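Local coordinates for protein peptidoglycan glycosyltransferase (PDB 5UY7) that is a penicillin-binding protein whose modelled part has the two-lobed fold, one lobe mainly helical and one built on a beta sheet, shared with the serine beta-lactamases, at residues F299-G303 against A304-D308; G422-V425 against F426-T430; G313-V317 against G318-Q322; F275-S278 against L279-L283; G513-F516 against S517-G521. One frame throughout, in Å; residues are numbered along the deposited sequence.

Interaction 1: F299-G303 against A304-D308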
loop_
_atom_site.group_PDB
_atom_site.type_symbol
_atom_site.label_atom_id
_atom_site.label_comp_id
_atom_site.label_asym_id
_atom_site.label_seq_id
_atom_site.Cartn_x
_atom_site.Cartn_y
_atom_site.Cartn_z
ATOM N N PHE A 299 16.039 -17.197 -7.754
ATOM C CA PHE A 299 15.153 -17.807 -8.733
ATOM C C PHE A 299 15.513 -17.269 -10.111
ATOM O O PHE A 299 16.049 -16.166 -10.240
ATOM C CB PHE A 299 13.683 -17.515 -8.381
ATOM C CG PHE A 299 12.681 -18.259 -9.222
ATOM C CD1 PHE A 299 12.679 -19.642 -9.278
ATOM C CD2 PHE A 299 11.691 -17.565 -9.903
ATOM C CE1 PHE A 299 11.735 -20.320 -10.035
ATOM C CE2 PHE A 299 10.744 -18.236 -10.658
ATOM C CZ PHE A 299 10.766 -19.614 -10.724
ATOM N N VAL A 300 15.242 -18.068 -11.142
ATOM C CA VAL A 300 15.468 -17.659 -12.522
ATOM C C VAL A 300 14.184 -17.880 -13.302
ATOM O O VAL A 300 13.601 -18.968 -13.254
ATOM C CB VAL A 300 16.637 -18.425 -13.175
ATOM C CG1 VAL A 300 16.794 -17.990 -14.616
ATOM C CG2 VAL A 300 17.919 -18.175 -12.409
ATOM N N LEU A 301 13.738 -16.844 -14.007
ATOM C CA LEU A 301 12.524 -16.902 -14.814
ATOM C C LEU A 301 12.865 -16.380 -16.198
ATOM O O LEU A 301 13.220 -15.206 -16.348
ATOM C CB LEU A 301 11.399 -16.081 -14.186
ATOM C CG LEU A 301 10.097 -16.083 -14.986
ATOM C CD1 LEU A 301 9.583 -17.502 -15.137
ATOM C CD2 LEU A 301 9.061 -15.220 -14.307
ATOM N N ASP A 302 12.768 -17.253 -17.200
ATOM C CA ASP A 302 13.109 -16.904 -18.578
ATOM C C ASP A 302 14.481 -16.240 -18.655
ATOM O O ASP A 302 14.672 -15.226 -19.329
ATOM C CB ASP A 302 12.030 -16.019 -19.198
ATOM C CG ASP A 302 10.705 -16.736 -19.332
ATOM O OD1 ASP A 302 10.716 -17.985 -19.391
ATOM O OD2 ASP A 302 9.657 -16.060 -19.376
ATOM N N GLY A 303 15.447 -16.814 -17.941
ATOM C CA GLY A 303 16.801 -16.309 -17.933
ATOM C C GLY A 303 17.059 -15.127 -17.024
ATOM O O GLY A 303 18.221 -14.731 -16.872
ATOM N N ALA A 304 16.024 -14.550 -16.414
ATOM C CA ALA A 304 16.279 -13.376 -15.591
ATOM C C ALA A 304 16.257 -13.738 -14.112
ATOM O O ALA A 304 15.464 -14.589 -13.691
ATOM C CB ALA A 304 15.243 -12.285 -15.860
ATOM N N PRO A 305 17.117 -13.115 -13.311
ATOM C CA PRO A 305 17.179 -13.460 -11.890
ATOM C C PRO A 305 16.137 -12.705 -11.084
ATOM O O PRO A 305 15.941 -11.496 -11.241
ATOM C CB PRO A 305 18.597 -13.039 -11.491
ATOM C CG PRO A 305 18.884 -11.874 -12.384
ATOM C CD PRO A 305 18.171 -12.157 -13.694
ATOM N N ILE A 306 15.462 -13.441 -10.208
ATOM C CA ILE A 306 14.551 -12.875 -9.228
ATOM C C ILE A 306 15.089 -13.252 -7.856
ATOM O O ILE A 306 15.442 -14.414 -7.625
ATOM C CB ILE A 306 13.118 -13.384 -9.449
ATOM C CG1 ILE A 306 12.675 -12.998 -10.866
ATOM C CG2 ILE A 306 12.178 -12.800 -8.410
ATOM C CD1 ILE A 306 11.371 -13.605 -11.308
ATOM N N THR A 307 15.184 -12.270 -6.961
ATOM C CA THR A 307 15.977 -12.406 -5.747
ATOM C C THR A 307 15.183 -11.968 -4.524
ATOM O O THR A 307 14.501 -10.937 -4.558
ATOM C CB THR A 307 17.256 -11.563 -5.853
ATOM O OG1 THR A 307 17.992 -11.958 -7.016
ATOM C CG2 THR A 307 18.123 -11.745 -4.628
ATOM N N ASP A 308 15.277 -12.750 -3.445
ATOM C CA ASP A 308 14.777 -12.345 -2.138
ATOM C C ASP A 308 15.919 -11.788 -1.295
ATOM O O ASP A 308 17.098 -11.982 -1.602
ATOM C CB ASP A 308 14.116 -13.516 -1.408
ATOM C CG ASP A 308 12.777 -13.898 -2.005
ATOM O OD1 ASP A 308 12.298 -13.187 -2.913
ATOM O OD2 ASP A 308 12.190 -14.897 -1.540
#
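F299 and I306 sit opposite each other as an antiparallel hydrogen-bonded pair, and from them strands 299-301 and 304-307 close into a beta hairpin whose two-residue loop, D302-G303, is a type I' turn running from L301 to A304. At the turn, L301 N gives a hydrogen bond to A304 O (2.9 Å) and A304 N returns one to L301 O (2.9 Å). The F299-I306 pair is bonded both ways as well, I306 N reaching F299 O almost straight at 172° while the bond from F299 N to I306 O bends to 139°. Between these pairs lies the non-hydrogen-bonded pair V300-P305, a place where the proline costs no cross-strand N-H.

F299, L301, A304 and I306 share the face turned to the protein, where helices 326-333 and 374-381 take them up; V300 and P305 lie on the exposed face. D302, at the tip of the loop, makes a salt bridge to R374. L301 and I306 run side by side in the same direction. The outermost carbon of I306, CD1, does the touching: it lies 3.8 Å from L301 CB, 4.1 Å from L301 CD2, and 4.2 Å from F299 CD2, near the plane of the ring at its edge.

Interaction 2: G422-V425 against F426-T430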
loop_
_atom_site.group_PDB
_atom_site.type_symbol
_atom_site.label_atom_id
_atom_site.label_comp_id
_atom_site.label_asym_id
_atom_site.label_seq_id
_atom_site.Cartn_x
_atom_site.Cartn_y
_atom_site.Cartn_z
ATOM N N GLY A 422 -19.065 2.178 -4.261
ATOM C CA GLY A 422 -17.688 1.831 -4.511
ATOM C C GLY A 422 -17.560 0.849 -5.661
ATOM O O GLY A 422 -18.501 0.581 -6.409
ATOM N N THR A 423 -16.360 0.299 -5.789
ATOM C CA THR A 423 -16.051 -0.695 -6.809
ATOM C C THR A 423 -15.628 -1.972 -6.102
ATOM O O THR A 423 -14.661 -1.964 -5.336
ATOM C CB THR A 423 -14.937 -0.199 -7.739
ATOM O OG1 THR A 423 -15.399 0.948 -8.453
ATOM C CG2 THR A 423 -14.533 -1.286 -8.724
ATOM N N GLN A 424 -16.339 -3.064 -6.356
ATOM C CA GLN A 424 -15.964 -4.322 -5.723
ATOM C C GLN A 424 -14.737 -4.883 -6.428
ATOM O O GLN A 424 -14.813 -5.292 -7.592
ATOM C CB GLN A 424 -17.111 -5.323 -5.768
ATOM C CG GLN A 424 -16.941 -6.426 -4.731
ATOM C CD GLN A 424 -17.220 -5.921 -3.324
ATOM O OE1 GLN A 424 -18.108 -5.085 -3.122
ATOM N NE2 GLN A 424 -16.472 -6.431 -2.343
ATOM N N VAL A 425 -13.613 -4.895 -5.724
ATOM C CA VAL A 425 -12.334 -5.350 -6.262
ATOM C C VAL A 425 -12.059 -6.797 -5.887
ATOM O O VAL A 425 -11.648 -7.599 -6.727
ATOM C CB VAL A 425 -11.202 -4.427 -5.771
ATOM C CG1 VAL A 425 -9.854 -4.983 -6.206
ATOM C CG2 VAL A 425 -11.413 -3.034 -6.333
ATOM N N PHE A 426 -12.290 -7.145 -4.621
ATOM C CA PHE A 426 -12.131 -8.497 -4.101
ATOM C C PHE A 426 -13.360 -8.837 -3.267
ATOM O O PHE A 426 -14.146 -7.957 -2.906
ATOM C CB PHE A 426 -10.858 -8.617 -3.235
ATOM C CG PHE A 426 -9.607 -8.128 -3.915
ATOM C CD1 PHE A 426 -9.144 -8.747 -5.064
ATOM C CD2 PHE A 426 -8.879 -7.073 -3.394
ATOM C CE1 PHE A 426 -7.988 -8.299 -5.698
ATOM C CE2 PHE A 426 -7.719 -6.616 -4.021
ATOM C CZ PHE A 426 -7.275 -7.228 -5.175
ATOM N N THR A 427 -13.544 -10.120 -2.951
ATOM C CA THR A 427 -14.602 -10.481 -2.021
ATOM C C THR A 427 -14.202 -10.091 -0.601
ATOM O O THR A 427 -13.020 -9.890 -0.309
ATOM C CB THR A 427 -14.891 -11.979 -2.058
ATOM O OG1 THR A 427 -13.711 -12.691 -1.658
ATOM C CG2 THR A 427 -15.318 -12.421 -3.449
ATOM N N PRO A 428 -15.179 -9.952 0.298
ATOM C CA PRO A 428 -14.832 -9.671 1.701
ATOM C C PRO A 428 -13.929 -10.728 2.308
ATOM O O PRO A 428 -13.059 -10.402 3.124
ATOM C CB PRO A 428 -16.203 -9.633 2.395
ATOM C CG PRO A 428 -17.166 -9.249 1.310
ATOM C CD PRO A 428 -16.632 -9.849 0.041
ATOM N N THR A 429 -14.122 -11.996 1.937
ATOM C CA THR A 429 -13.278 -13.059 2.485
ATOM C C THR A 429 -11.820 -12.835 2.118
ATOM O O THR A 429 -10.926 -12.897 2.977
ATOM C CB THR A 429 -13.759 -14.412 1.974
ATOM O OG1 THR A 429 -15.051 -14.689 2.528
ATOM C CG2 THR A 429 -12.779 -15.508 2.375
ATOM N N THR A 430 -11.561 -12.542 0.844
ATOM C CA THR A 430 -10.195 -12.237 0.424
ATOM C C THR A 430 -9.632 -11.057 1.195
ATOM O O THR A 430 -8.502 -11.109 1.690
ATOM C CB THR A 430 -10.162 -11.951 -1.074
ATOM O OG1 THR A 430 -10.492 -13.148 -1.768
ATOM C CG2 THR A 430 -8.766 -11.462 -1.515
#
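V425 and F426 are neighbours in sequence, yet their side chains point the same way and pack as a CH-pi pair. One methyl of V425, CG1, stands over the centre of the F426 ring, 3.5 Å from its centroid and only 12° off the ring normal. The F426 ring is brought there by its first torsion (-53°), which sets CG beside the backbone N and folds the ring back over the residue before it. This is the tight half of the contact: V425 CG1 is nearly equidistant from ring atoms, 3.5 Å from F426 CE2 and 3.6 Å from F426 CZ, and F426 CD1 lies 3.2 Å from V425 O.

The other half faces solvent, and there the bond across the two segments is made by Q424. Its side chain bends at the second torsion (74°), and NE2 gives a hydrogen bond of 2.8 Å to F426 O, nearly along the C=O axis and with F426 O close to the plane of the Q424 side-chain amide. A weak second bond joins the same NE2 to D403 O. Beyond it P428 CD only brushes Q424 NE2, at 4.2 Å.

T427 is the N-cap of helix 428-442, and D282 OD1 of helix 273-282 accepts from its backbone N. The segment thus leads from strand 423-424, paired with strand 405-406, into a long helix. F426 plugs into the angle between helices 273-282 and 338-347, on F275, S278 and M344, while V425 rests on S347 and M406.

Interaction 3: G313-V317 against G318-Q322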
loop_
_atom_site.group_PDB
_atom_site.type_symbol
_atom_site.label_atom_id
_atom_site.label_comp_id
_atom_site.label_asym_id
_atom_site.label_seq_id
_atom_site.Cartn_x
_atom_site.Cartn_y
_atom_site.Cartn_z
ATOM N N GLY A 313 13.060 -20.185 2.127
ATOM C CA GLY A 313 12.605 -21.556 2.083
ATOM C C GLY A 313 11.131 -21.669 1.726
ATOM O O GLY A 313 10.579 -20.881 0.955
ATOM N N THR A 314 10.487 -22.681 2.305
ATOM C CA THR A 314 9.075 -22.925 2.052
ATOM C C THR A 314 8.238 -21.975 2.895
ATOM O O THR A 314 8.382 -21.936 4.123
ATOM C CB THR A 314 8.711 -24.372 2.375
ATOM O OG1 THR A 314 9.610 -25.256 1.699
ATOM C CG2 THR A 314 7.281 -24.662 1.932
ATOM N N LEU A 315 7.375 -21.207 2.238
ATOM C CA LEU A 315 6.499 -20.254 2.900
ATOM C C LEU A 315 5.050 -20.595 2.586
ATOM O O LEU A 315 4.745 -21.155 1.530
ATOM C CB LEU A 315 6.776 -18.815 2.442
ATOM C CG LEU A 315 8.176 -18.260 2.707
ATOM C CD1 LEU A 315 8.336 -16.880 2.078
ATOM C CD2 LEU A 315 8.426 -18.224 4.212
ATOM N N THR A 316 4.154 -20.254 3.503
ATOM C CA THR A 316 2.761 -20.177 3.087
ATOM C C THR A 316 2.560 -18.908 2.272
ATOM O O THR A 316 3.411 -18.019 2.239
ATOM C CB THR A 316 1.817 -20.141 4.284
ATOM O OG1 THR A 316 2.130 -18.983 5.075
ATOM C CG2 THR A 316 1.954 -21.401 5.135
ATOM N N VAL A 317 1.396 -18.814 1.622
ATOM C CA VAL A 317 1.041 -17.571 0.942
ATOM C C VAL A 317 1.069 -16.408 1.926
ATOM O O VAL A 317 1.566 -15.323 1.609
ATOM C CB VAL A 317 -0.331 -17.723 0.259
ATOM C CG1 VAL A 317 -0.895 -16.350 -0.143
ATOM C CG2 VAL A 317 -0.200 -18.623 -0.956
ATOM N N GLY A 318 0.578 -16.624 3.149
ATOM C CA GLY A 318 0.694 -15.586 4.164
ATOM C C GLY A 318 2.141 -15.239 4.461
ATOM O O GLY A 318 2.493 -14.061 4.610
ATOM N N GLY A 319 3.002 -16.260 4.521
ATOM C CA GLY A 319 4.421 -16.022 4.741
ATOM C C GLY A 319 5.075 -15.237 3.622
ATOM O O GLY A 319 6.038 -14.499 3.856
ATOM N N VAL A 320 4.567 -15.376 2.396
ATOM C CA VAL A 320 5.097 -14.594 1.281
ATOM C C VAL A 320 4.893 -13.105 1.528
ATOM O O VAL A 320 5.773 -12.289 1.237
ATOM C CB VAL A 320 4.468 -15.055 -0.050
ATOM C CG1 VAL A 320 4.740 -14.048 -1.162
ATOM C CG2 VAL A 320 5.010 -16.423 -0.430
ATOM N N ILE A 321 3.744 -12.730 2.103
ATOM C CA ILE A 321 3.517 -11.338 2.479
ATOM C C ILE A 321 4.372 -10.963 3.683
ATOM O O ILE A 321 5.033 -9.920 3.689
ATOM C CB ILE A 321 2.019 -11.094 2.750
ATOM C CG1 ILE A 321 1.224 -11.237 1.451
ATOM C CG2 ILE A 321 1.806 -9.716 3.366
ATOM C CD1 ILE A 321 1.667 -10.258 0.354
ATOM N N GLN A 322 4.382 -11.820 4.713
ATOM C CA GLN A 322 5.164 -11.555 5.921
ATOM C C GLN A 322 6.631 -11.259 5.611
ATOM O O GLN A 322 7.221 -10.330 6.179
ATOM C CB GLN A 322 5.054 -12.761 6.861
ATOM C CG GLN A 322 5.808 -12.629 8.170
ATOM C CD GLN A 322 5.983 -13.977 8.827
ATOM O OE1 GLN A 322 6.241 -14.970 8.144
ATOM N NE2 GLN A 322 5.815 -14.031 10.144
#
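T316 OG1 accepts a hydrogen bond of 2.9 Å from G319 N, the capping bond of a helix N-cap: here strand 314-316 ends and helix 317-323 begins at about a right angle to it. The hydroxyl sits between its own backbone N and carbonyl carbon (chi1 60°), the position that turns OG1 to the first turn of the helix. T316 also bonds through its carbonyl, T316 O receiving V320 N at 2.9 Å, so this one residue satisfies two N-H groups at the helix start. The next carbonyl, V317 O, takes only weak bonds, from I321 N at 3.4 Å and from V320 N.

Packing spreads outward from this cap. G319 offers no side chain on the side facing the strand, and the backbones come close there, with T316 CA 4.8 Å from G319 CA. L315 lies against that bare stretch of helix, its CB near V320 CG2. Outside the pair, strand 291-293 runs antiparallel to strand 314-316, and V317 and V320 both touch V292. Further along the helix, I321 packs on V277 and on K273, the lysine of a probable SxxK motif, as in other penicillin-binding proteins. V320 CG2 lies 3.5 Å from T316 O, while L315 CD1 reaches 3.8 Å from G319 O.

Interaction 4: F275-S278 against L279-L283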
loop_
_atom_site.group_PDB
_atom_site.type_symbol
_atom_site.label_atom_id
_atom_site.label_comp_id
_atom_site.label_asym_id
_atom_site.label_seq_id
_atom_site.Cartn_x
_atom_site.Cartn_y
_atom_site.Cartn_z
ATOM N N PHE A 275 -1.577 -7.065 -3.370
ATOM C CA PHE A 275 -2.577 -7.166 -4.431
ATOM C C PHE A 275 -2.353 -8.402 -5.286
ATOM O O PHE A 275 -3.316 -9.026 -5.742
ATOM C CB PHE A 275 -2.582 -5.901 -5.297
ATOM C CG PHE A 275 -3.064 -4.692 -4.554
ATOM C CD1 PHE A 275 -4.397 -4.574 -4.198
ATOM C CD2 PHE A 275 -2.179 -3.694 -4.172
ATOM C CE1 PHE A 275 -4.851 -3.477 -3.475
ATOM C CE2 PHE A 275 -2.627 -2.591 -3.450
ATOM C CZ PHE A 275 -3.968 -2.485 -3.105
ATOM N N THR A 276 -1.090 -8.759 -5.525
ATOM C CA THR A 276 -0.792 -10.030 -6.181
ATOM C C THR A 276 -1.439 -11.182 -5.429
ATOM O O THR A 276 -2.104 -12.042 -6.023
ATOM C CB THR A 276 0.722 -10.232 -6.248
ATOM O OG1 THR A 276 1.306 -9.175 -7.019
ATOM C CG2 THR A 276 1.061 -11.566 -6.901
ATOM N N VAL A 277 -1.265 -11.189 -4.104
ATOM C CA VAL A 277 -1.814 -12.246 -3.270
ATOM C C VAL A 277 -3.331 -12.143 -3.215
ATOM O O VAL A 277 -4.034 -13.156 -3.336
ATOM C CB VAL A 277 -1.179 -12.189 -1.870
ATOM C CG1 VAL A 277 -1.986 -13.017 -0.878
ATOM C CG2 VAL A 277 0.262 -12.667 -1.937
ATOM N N SER A 278 -3.868 -10.922 -3.056
ATOM C CA SER A 278 -5.321 -10.752 -3.037
ATOM C C SER A 278 -5.967 -11.372 -4.270
ATOM O O SER A 278 -6.968 -12.093 -4.168
ATOM C CB SER A 278 -5.690 -9.268 -2.958
ATOM O OG SER A 278 -5.336 -8.701 -1.710
ATOM N N LEU A 279 -5.417 -11.088 -5.452
ATOM C CA LEU A 279 -6.050 -11.591 -6.667
ATOM C C LEU A 279 -5.980 -13.111 -6.746
ATOM O O LEU A 279 -6.967 -13.758 -7.105
ATOM C CB LEU A 279 -5.401 -10.959 -7.904
ATOM C CG LEU A 279 -6.046 -11.355 -9.233
ATOM C CD1 LEU A 279 -7.512 -10.928 -9.299
ATOM C CD2 LEU A 279 -5.241 -10.759 -10.385
ATOM N N ALA A 280 -4.828 -13.704 -6.407
ATOM C CA ALA A 280 -4.721 -15.163 -6.467
ATOM C C ALA A 280 -5.672 -15.836 -5.479
ATOM O O ALA A 280 -6.247 -16.893 -5.779
ATOM C CB ALA A 280 -3.276 -15.591 -6.207
ATOM N N LEU A 281 -5.847 -15.248 -4.294
ATOM C CA LEU A 281 -6.870 -15.749 -3.375
ATOM C C LEU A 281 -8.264 -15.613 -3.978
ATOM O O LEU A 281 -9.069 -16.555 -3.941
ATOM C CB LEU A 281 -6.805 -14.987 -2.046
ATOM C CG LEU A 281 -5.528 -15.197 -1.232
ATOM C CD1 LEU A 281 -5.478 -14.187 -0.084
ATOM C CD2 LEU A 281 -5.521 -16.626 -0.683
ATOM N N ASP A 282 -8.567 -14.435 -4.534
ATOM C CA ASP A 282 -9.904 -14.163 -5.044
ATOM C C ASP A 282 -10.253 -15.076 -6.213
ATOM O O ASP A 282 -11.415 -15.471 -6.378
ATOM C CB ASP A 282 -10.002 -12.695 -5.463
ATOM C CG ASP A 282 -11.322 -12.060 -5.082
ATOM O OD1 ASP A 282 -11.761 -12.237 -3.923
ATOM O OD2 ASP A 282 -11.913 -11.383 -5.946
ATOM N N LEU A 283 -9.265 -15.405 -7.046
ATOM C CA LEU A 283 -9.470 -16.312 -8.170
ATOM C C LEU A 283 -9.418 -17.773 -7.756
ATOM O O LEU A 283 -9.561 -18.647 -8.621
ATOM C CB LEU A 283 -8.426 -16.041 -9.258
ATOM C CG LEU A 283 -8.563 -14.668 -9.914
ATOM C CD1 LEU A 283 -7.433 -14.395 -10.901
ATOM C CD2 LEU A 283 -9.915 -14.585 -10.611
#
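L281 folds back along its helix onto V277, one turn earlier, and can be followed atom by atom. Its CB lies 3.6 Å from V277 O and equally far from S278 O, straddling two carbonyls of the preceding turn. With CG beside the backbone N (chi1 -66°), the chain leans toward the start of the helix, and CG comes down to 3.3 Å from V277 O. CD1 stays 3.7 Å from V277 O and meets V277 CG1, the branch of the valine that lies anti to N, at 3.8 Å. The two side chains lie side by side and point the same way, and both rest against helix 428-442, V277 on M437, L281 on E433 and V434.

Beneath them the backbone keeps a regular alpha-helical pattern. L281 N to V277 O is the straightest bond, 2.9 Å at 171°; D282 N reaches S278 O at 2.9 Å, L279 N reaches F275 O at 3.0 Å, and A280 N to T276 O is a little longer. The polar side chains are served from outside: T276 OG1 by S381 O, S278 OG by P274 O, and D282 OD1 by T430 OG1.

L279 turns another way, to M341 and M344 of helix 338-347, while A280 meets I332. Packed against helices 326-333, 338-347 and 428-442, this mostly buried helix begins at K273, the lysine of a probable SxxK motif with S270, and is the central helix of the helical lobe in the penicillin-binding protein and serine beta-lactamase fold.

Interaction 5: G513-F516 against S517-G521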
loop_
_atom_site.group_PDB
_atom_site.type_symbol
_atom_site.label_atom_id
_atom_site.label_comp_id
_atom_site.label_asym_id
_atom_site.label_seq_id
_atom_site.Cartn_x
_atom_site.Cartn_y
_atom_site.Cartn_z
ATOM N N GLY A 513 8.266 3.660 7.677
ATOM C CA GLY A 513 7.476 2.973 8.676
ATOM C C GLY A 513 7.152 3.808 9.901
ATOM O O GLY A 513 5.998 3.886 10.335
ATOM N N PRO A 514 8.163 4.440 10.498
ATOM C CA PRO A 514 7.887 5.257 11.689
ATOM C C PRO A 514 6.975 6.435 11.417
ATOM O O PRO A 514 6.274 6.877 12.333
ATOM C CB PRO A 514 9.283 5.715 12.128
ATOM C CG PRO A 514 10.181 4.621 11.629
ATOM C CD PRO A 514 9.613 4.252 10.301
ATOM N N VAL A 515 6.975 6.970 10.191
ATOM C CA VAL A 515 6.047 8.047 9.858
ATOM C C VAL A 515 4.623 7.515 9.802
ATOM O O VAL A 515 3.687 8.127 10.329
ATOM C CB VAL A 515 6.440 8.714 8.529
ATOM C CG1 VAL A 515 5.580 9.968 8.318
ATOM C CG2 VAL A 515 7.914 9.046 8.510
ATOM N N PHE A 516 4.427 6.381 9.120
ATOM C CA PHE A 516 3.128 5.721 9.155
ATOM C C PHE A 516 2.686 5.481 10.595
ATOM O O PHE A 516 1.544 5.781 10.975
ATOM C CB PHE A 516 3.176 4.388 8.392
ATOM C CG PHE A 516 2.016 3.476 8.718
ATOM C CD1 PHE A 516 0.818 3.583 8.020
ATOM C CD2 PHE A 516 2.110 2.539 9.749
ATOM C CE1 PHE A 516 -0.257 2.773 8.322
ATOM C CE2 PHE A 516 1.022 1.722 10.067
ATOM C CZ PHE A 516 -0.153 1.836 9.346
ATOM N N SER A 517 3.587 4.928 11.407
ATOM C CA SER A 517 3.230 4.562 12.772
ATOM C C SER A 517 2.796 5.781 13.571
ATOM O O SER A 517 1.786 5.747 14.283
ATOM C CB SER A 517 4.410 3.883 13.459
ATOM O OG SER A 517 4.144 3.721 14.844
ATOM N N ALA A 518 3.563 6.866 13.473
ATOM C CA ALA A 518 3.244 8.073 14.223
ATOM C C ALA A 518 1.904 8.649 13.787
ATOM O O ALA A 518 1.061 8.995 14.621
ATOM C CB ALA A 518 4.365 9.101 14.050
ATOM N N ILE A 519 1.676 8.747 12.479
ATOM C CA ILE A 519 0.427 9.337 12.014
ATOM C C ILE A 519 -0.752 8.443 12.366
ATOM O O ILE A 519 -1.792 8.924 12.823
ATOM C CB ILE A 519 0.492 9.628 10.507
ATOM C CG1 ILE A 519 1.519 10.727 10.250
ATOM C CG2 ILE A 519 -0.902 9.988 9.988
ATOM C CD1 ILE A 519 1.785 11.006 8.759
ATOM N N ALA A 520 -0.619 7.130 12.139
ATOM C CA ALA A 520 -1.715 6.217 12.449
ATOM C C ALA A 520 -2.043 6.235 13.938
ATOM O O ALA A 520 -3.212 6.345 14.329
ATOM C CB ALA A 520 -1.360 4.798 11.994
ATOM N N GLY A 521 -1.022 6.115 14.785
ATOM C CA GLY A 521 -1.265 6.110 16.221
ATOM C C GLY A 521 -1.828 7.426 16.725
ATOM O O GLY A 521 -2.775 7.449 17.523
#
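F516 extends its ring away from its backbone N (chi1 163°), and this swings one ring face over A520, one turn further along the same alpha helix, 509-526. A520 CB stands above that face, offset toward the rim, with F516 CZ 4.2 Å away. On another flank I519 takes a different first torsion, with CG1 beside its backbone N (chi1 -67°), so that CD1 points back to V515 and meets V515 CG1 at 4.0 Å; the two side chains lie together and point alike.

Four i to i+4 bonds cross between the segments: S517 N to G513 O and A520 N to F516 O at 2.8 Å, A518 N to P514 O at 2.9 Å, I519 N to V515 O at 3.0 Å. The helix is kinked at P514, whose nitrogen has no hydrogen to give the turn before. S517 OG is bonded to A452 O of a neighbouring loop.

This is the helix near the C-terminal end that packs on the five-stranded antiparallel sheet of the beta-lactamase-like fold. V515 and I519 lie on V494 and V496 of strand 492-499 between them, I519 also on A225 and V227 of strand 222-229, and the F516 ring meets that of F481 with planes inclined at about 45°. Helix 201-217 flanks the A518 side through N210. A520 CB rests 3.2 Å from F516 O, the carbonyl that also accepts from A520 N.

Overall arrangement
From the N terminus the chain first meets interaction 4, a turn of the buried helix 273-282, then the hairpin of interaction 1, the strand-to-helix cap of interaction 3, the strand-to-helix junction of interaction 2, and last interaction 5 in helix 509-526. Each is local, between consecutive residues, and only the hairpin of interaction 1 closes a loop; none nests or crosses another. Interaction 4 touches two of them: D282 ties it to the start of the helix in interaction 2, and V277 packs on interaction 3. Interaction 1 lies outward, its nearest atoms about 6 Å from interaction 3. Interaction 5 stands on the other side of the chain's centre from interaction 4, against the sheet.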